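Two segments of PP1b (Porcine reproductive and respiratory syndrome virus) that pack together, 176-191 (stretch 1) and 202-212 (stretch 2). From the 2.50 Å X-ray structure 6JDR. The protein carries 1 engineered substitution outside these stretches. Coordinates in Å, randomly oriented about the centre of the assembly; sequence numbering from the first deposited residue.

Stretch 1, residues 176-191: TMLDMIRALGTCRFNV
Stretch 2 (202-212) PSRTGPWVRIL

Arg-188 packs over the indole of Trp-208, its strand-bridge partner, so one pair of residues joins the stretches through both backbone and side chains. CB of Arg-188 sits over the six-membered ring of Trp-208, 3.7 Å from its centroid and 13° off the normal, and the guanidinium has Trp-208 NE1 over one face. Arg-188 NE and Trp-208 NE1, 3.3 Å apart, are both donors and form no hydrogen bond. The arginine bends to get there (chi1 m, chi2 113°, chi3 p, chi4 -175°), and its NH1 ends 2.7 Å from Gly-206 O in a weak hydrogen bond (124°). Trp-208 has chi1 -82° and chi2 88°; its CA-to-CB bond points away, but the end of the side chain comes nearer to stretch 1, with Asn-190 ND2 at the ring edge, 4.0 Å from Trp-208 CZ3.

Stretch 1 is helical through Leu-184 (phi/psi near -65/-40), then turns at Gly-185, whose 84/-63 backbone would jam a CB against the preceding carbonyl. Thr-186 (-119/119) leads into the extended Cys-187 (-163/164), Arg-188 (-97/149) and Phe-189 (-172/165). Stretch 2 runs as loop to Pro-207 and as strand from Trp-208 to Ile-211, nearly antiparallel to the helix (174°, axes 8.9 Å apart at closest approach).

A single beta bridge sets the register, with the CA atoms of Arg-188 and Trp-208 4.6 Å apart. Arg-188 N donates to Pro-207 O (3.1 Å, 148°), and Val-209 N donates to Arg-188 O (2.9 Å, 161°). Earlier in stretch 2, Ser-203 N donates to Cys-187 O (3.0 Å, 140°). Beyond the bridge a water continues the link, accepting from Asn-190 N at 2.9 Å and donating to Val-209 O at 2.8 Å.

Gly-206 (113/174) brings its CA within 4.2 Å of Cys-187 CA. A CB here would point into stretch 1, 2.6 Å from Thr-186 O and 2.9 Å from Cys-187 CA, and the backbone angles themselves call for glycine.

Val-209 (chi1 t) is the buried apolar hub, its CB directed toward stretch 1. Its CG2 meets Leu-184 CD1 at 3.5 Å, Cys-187 SG at 3.9 Å and Ile-181 CG1 at 4.0 Å; its CG1 meets Met-177 CG at 3.9 Å and Met-180 CG at 4.2 Å. A compact branched side chain can thus touch several helix residues at once. Met-177, fully extended (t, t, t), reaches across to the strand, its CE 3.6 Å from Val-209 O and its SD 4.4 Å from Ile-211 CB. Leu-184 (m, t) also lays CD1 4.1 Å from Pro-207 CG. Small Cys-187 (chi1 p) fits CB within 3.1 Å of Pro-207 O.

At the start of stretch 2, Pro-202 (C-gamma endo) covers one face of the Phe-189 ring: its CB lies 3.7 Å from the ring centroid, 10° off the normal, with Phe-189 at chi1 55° and chi2 85°. Together the stretches bury 1002 Å², both sides summed.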

# COMPACT_ATOMS: atom_id res chain seq x y z
N THR A 176 -2.87 -10.62 12.94
CA THR A 176 -2.33 -10.04 11.71
C THR A 176 -1.06 -9.25 12.02
O THR A 176 -0.10 -9.31 11.27
CB THR A 176 -3.37 -9.16 10.97
OG1 THR A 176 -3.82 -8.10 11.82
CG2 THR A 176 -4.56 -9.99 10.51
N MET A 177 -1.07 -8.54 13.14
CA MET A 177 0.14 -7.89 13.64
C MET A 177 1.29 -8.89 13.83
O MET A 177 2.42 -8.59 13.45
CB MET A 177 -0.14 -7.17 14.97
CG MET A 177 1.05 -6.42 15.53
SD MET A 177 0.64 -5.55 17.06
CE MET A 177 2.23 -4.82 17.46
N LEU A 178 0.99 -10.05 14.40
CA LEU A 178 2.00 -11.09 14.62
C LEU A 178 2.47 -11.69 13.30
O LEU A 178 3.67 -11.91 13.11
CB LEU A 178 1.45 -12.20 15.53
CG LEU A 178 2.41 -13.33 15.93
CD1 LEU A 178 3.67 -12.79 16.60
CD2 LEU A 178 1.70 -14.31 16.86
N ASP A 179 1.54 -11.95 12.39
CA ASP A 179 1.87 -12.45 11.06
C ASP A 179 2.82 -11.50 10.35
O ASP A 179 3.83 -11.92 9.78
CB ASP A 179 0.60 -12.64 10.22
CG ASP A 179 -0.30 -13.75 10.74
OD1 ASP A 179 0.15 -14.58 11.56
OD2 ASP A 179 -1.48 -13.79 10.32
N MET A 180 2.50 -10.20 10.40
CA MET A 180 3.31 -9.18 9.74
C MET A 180 4.70 -9.10 10.35
O MET A 180 5.69 -9.00 9.62
CB MET A 180 2.61 -7.81 9.84
CG MET A 180 3.25 -6.71 9.01
SD MET A 180 2.92 -6.84 7.24
CE MET A 180 4.37 -7.71 6.66
N ILE A 181 4.78 -9.13 11.68
CA ILE A 181 6.07 -9.07 12.39
C ILE A 181 6.98 -10.23 11.99
O ILE A 181 8.19 -10.04 11.83
CB ILE A 181 5.87 -9.03 13.92
CG1 ILE A 181 5.32 -7.67 14.35
CG2 ILE A 181 7.18 -9.29 14.66
CD1 ILE A 181 4.70 -7.66 15.73
N ARG A 182 6.41 -11.42 11.85
CA ARG A 182 7.17 -12.60 11.44
C ARG A 182 7.64 -12.51 9.99
O ARG A 182 8.74 -12.96 9.66
CB ARG A 182 6.34 -13.87 11.64
CG ARG A 182 6.15 -14.27 13.09
CD ARG A 182 5.02 -15.28 13.26
NE ARG A 182 4.90 -15.76 14.63
CZ ARG A 182 3.91 -16.54 15.07
NH1 ARG A 182 2.94 -16.93 14.26
NH2 ARG A 182 3.90 -16.93 16.34
N ALA A 183 6.81 -11.94 9.12
CA ALA A 183 7.14 -11.80 7.70
C ALA A 183 8.23 -10.75 7.47
O ALA A 183 9.04 -10.89 6.55
CB ALA A 183 5.90 -11.44 6.90
N LEU A 184 8.25 -9.71 8.29
CA LEU A 184 9.27 -8.67 8.19
C LEU A 184 10.61 -9.13 8.76
O LEU A 184 11.66 -8.76 8.24
CB LEU A 184 8.82 -7.40 8.91
CG LEU A 184 7.62 -6.66 8.31
CD1 LEU A 184 7.08 -5.64 9.30
CD2 LEU A 184 7.99 -5.99 7.00
N GLY A 185 10.56 -9.91 9.83
CA GLY A 185 11.78 -10.36 10.51
C GLY A 185 12.28 -9.32 11.50
O GLY A 185 12.33 -9.57 12.70
N THR A 186 12.66 -8.15 10.98
CA THR A 186 13.18 -7.05 11.81
C THR A 186 12.27 -5.82 11.69
O THR A 186 12.10 -5.27 10.59
CB THR A 186 14.62 -6.67 11.38
OG1 THR A 186 15.35 -7.85 11.02
CG2 THR A 186 15.35 -5.94 12.50
N CYS A 187 11.70 -5.40 12.81
CA CYS A 187 10.77 -4.26 12.84
C CYS A 187 10.58 -3.73 14.26
O CYS A 187 10.93 -4.41 15.23
CB CYS A 187 9.42 -4.67 12.27
SG CYS A 187 8.71 -6.16 13.01
N ARG A 188 10.04 -2.52 14.38
CA ARG A 188 9.68 -1.96 15.69
C ARG A 188 8.20 -2.17 15.99
O ARG A 188 7.37 -2.21 15.09
CB ARG A 188 10.01 -0.46 15.77
CG ARG A 188 11.49 -0.16 15.93
CD ARG A 188 12.07 0.54 14.72
NE ARG A 188 11.97 2.00 14.82
CZ ARG A 188 12.32 2.85 13.85
NH1 ARG A 188 12.79 2.40 12.69
NH2 ARG A 188 12.20 4.15 14.04
N PHE A 189 7.89 -2.32 17.28
CA PHE A 189 6.51 -2.42 17.74
C PHE A 189 6.43 -2.40 19.26
O PHE A 189 7.43 -2.58 19.95
CB PHE A 189 5.83 -3.69 17.21
CG PHE A 189 6.57 -4.96 17.53
CD1 PHE A 189 6.38 -5.61 18.74
CD2 PHE A 189 7.43 -5.53 16.60
CE1 PHE A 189 7.05 -6.79 19.03
CE2 PHE A 189 8.10 -6.71 16.88
CZ PHE A 189 7.92 -7.34 18.10
N ASN A 190 5.22 -2.16 19.76
CA ASN A 190 4.90 -2.32 21.17
C ASN A 190 3.89 -3.44 21.29
O ASN A 190 2.82 -3.38 20.68
CB ASN A 190 4.31 -1.03 21.73
CG ASN A 190 5.29 0.13 21.69
OD1 ASN A 190 6.44 0.01 22.10
ND2 ASN A 190 4.82 1.27 21.19
N VAL A 191 4.23 -4.48 22.04
CA VAL A 191 3.31 -5.60 22.26
C VAL A 191 2.08 -5.08 22.99
O VAL A 191 2.20 -4.42 24.02
CB VAL A 191 3.98 -6.73 23.08
CG1 VAL A 191 2.95 -7.78 23.49
CG2 VAL A 191 5.09 -7.38 22.27
N PRO A 202 10.87 -6.86 20.10
CA PRO A 202 10.95 -5.83 19.07
C PRO A 202 12.38 -5.37 18.80
O PRO A 202 13.16 -5.17 19.73
CB PRO A 202 10.13 -4.68 19.67
CG PRO A 202 10.29 -4.84 21.14
CD PRO A 202 10.38 -6.32 21.38
N SER A 203 12.71 -5.20 17.52
CA SER A 203 14.03 -4.72 17.11
C SER A 203 14.20 -3.22 17.38
O SER A 203 13.25 -2.53 17.75
CB SER A 203 14.26 -5.01 15.63
OG SER A 203 13.99 -6.37 15.34
N ARG A 204 15.42 -2.74 17.18
CA ARG A 204 15.74 -1.32 17.35
C ARG A 204 15.50 -0.53 16.07
O ARG A 204 15.17 0.66 16.11
CB ARG A 204 17.20 -1.16 17.80
CG ARG A 204 17.58 -1.95 19.05
CD ARG A 204 16.72 -1.59 20.26
NE ARG A 204 16.67 -0.15 20.51
CZ ARG A 204 17.64 0.57 21.06
NH1 ARG A 204 18.79 0.01 21.44
NH2 ARG A 204 17.47 1.88 21.24
N THR A 205 15.67 -1.19 14.92
CA THR A 205 15.46 -0.58 13.61
C THR A 205 14.44 -1.37 12.80
O THR A 205 14.07 -2.49 13.17
CB THR A 205 16.78 -0.50 12.82
OG1 THR A 205 17.32 -1.82 12.67
CG2 THR A 205 17.79 0.38 13.55
N GLY A 206 14.01 -0.79 11.68
CA GLY A 206 13.03 -1.41 10.79
C GLY A 206 11.71 -0.66 10.76
O GLY A 206 11.51 0.29 11.53
N PRO A 207 10.79 -1.07 9.88
CA PRO A 207 9.47 -0.44 9.81
C PRO A 207 8.65 -0.69 11.08
O PRO A 207 8.79 -1.74 11.70
CB PRO A 207 8.80 -1.12 8.61
CG PRO A 207 9.52 -2.41 8.45
CD PRO A 207 10.93 -2.17 8.91
N TRP A 208 7.82 0.28 11.46
CA TRP A 208 6.92 0.10 12.59
C TRP A 208 5.74 -0.79 12.19
O TRP A 208 5.23 -0.70 11.07
CB TRP A 208 6.40 1.45 13.09
CG TRP A 208 7.34 2.16 14.00
CD1 TRP A 208 8.34 3.01 13.64
CD2 TRP A 208 7.36 2.09 15.43
NE1 TRP A 208 8.99 3.47 14.77
CE2 TRP A 208 8.41 2.92 15.88
CE3 TRP A 208 6.59 1.40 16.38
CZ2 TRP A 208 8.71 3.09 17.23
CZ3 TRP A 208 6.90 1.56 17.73
CH2 TRP A 208 7.95 2.40 18.14
N VAL A 209 5.32 -1.65 13.11
CA VAL A 209 4.08 -2.42 12.96
C VAL A 209 3.14 -1.99 14.08
O VAL A 209 3.39 -2.26 15.26
CB VAL A 209 4.32 -3.93 13.03
CG1 VAL A 209 3.03 -4.68 12.69
CG2 VAL A 209 5.43 -4.34 12.07
N ARG A 210 2.06 -1.30 13.70
CA ARG A 210 1.16 -0.67 14.66
C ARG A 210 -0.24 -1.27 14.53
O ARG A 210 -0.73 -1.49 13.43
CB ARG A 210 1.10 0.84 14.42
CG ARG A 210 2.42 1.57 14.63
CD ARG A 210 2.67 1.89 16.10
NE ARG A 210 1.82 2.98 16.58
CZ ARG A 210 1.83 3.44 17.83
N ILE A 211 -0.85 -1.56 15.68
CA ILE A 211 -2.22 -2.03 15.72
C ILE A 211 -3.12 -0.88 15.28
O ILE A 211 -2.93 0.26 15.71
CB ILE A 211 -2.61 -2.56 17.13
CG1 ILE A 211 -3.92 -3.35 17.09
CG2 ILE A 211 -2.72 -1.43 18.15
CD1 ILE A 211 -3.78 -4.73 16.49
N LEU A 212 -4.07 -1.17 14.40
CA LEU A 212 -4.90 -0.13 13.77
C LEU A 212 -5.67 0.72 14.78
O LEU A 212 -5.73 1.94 14.64
CB LEU A 212 -5.85 -0.76 12.75
CG LEU A 212 -6.80 0.17 11.98
CD1 LEU A 212 -6.04 1.25 11.24
CD2 LEU A 212 -7.66 -0.62 11.02
O HOH W 1 3.41 -1.07 17.80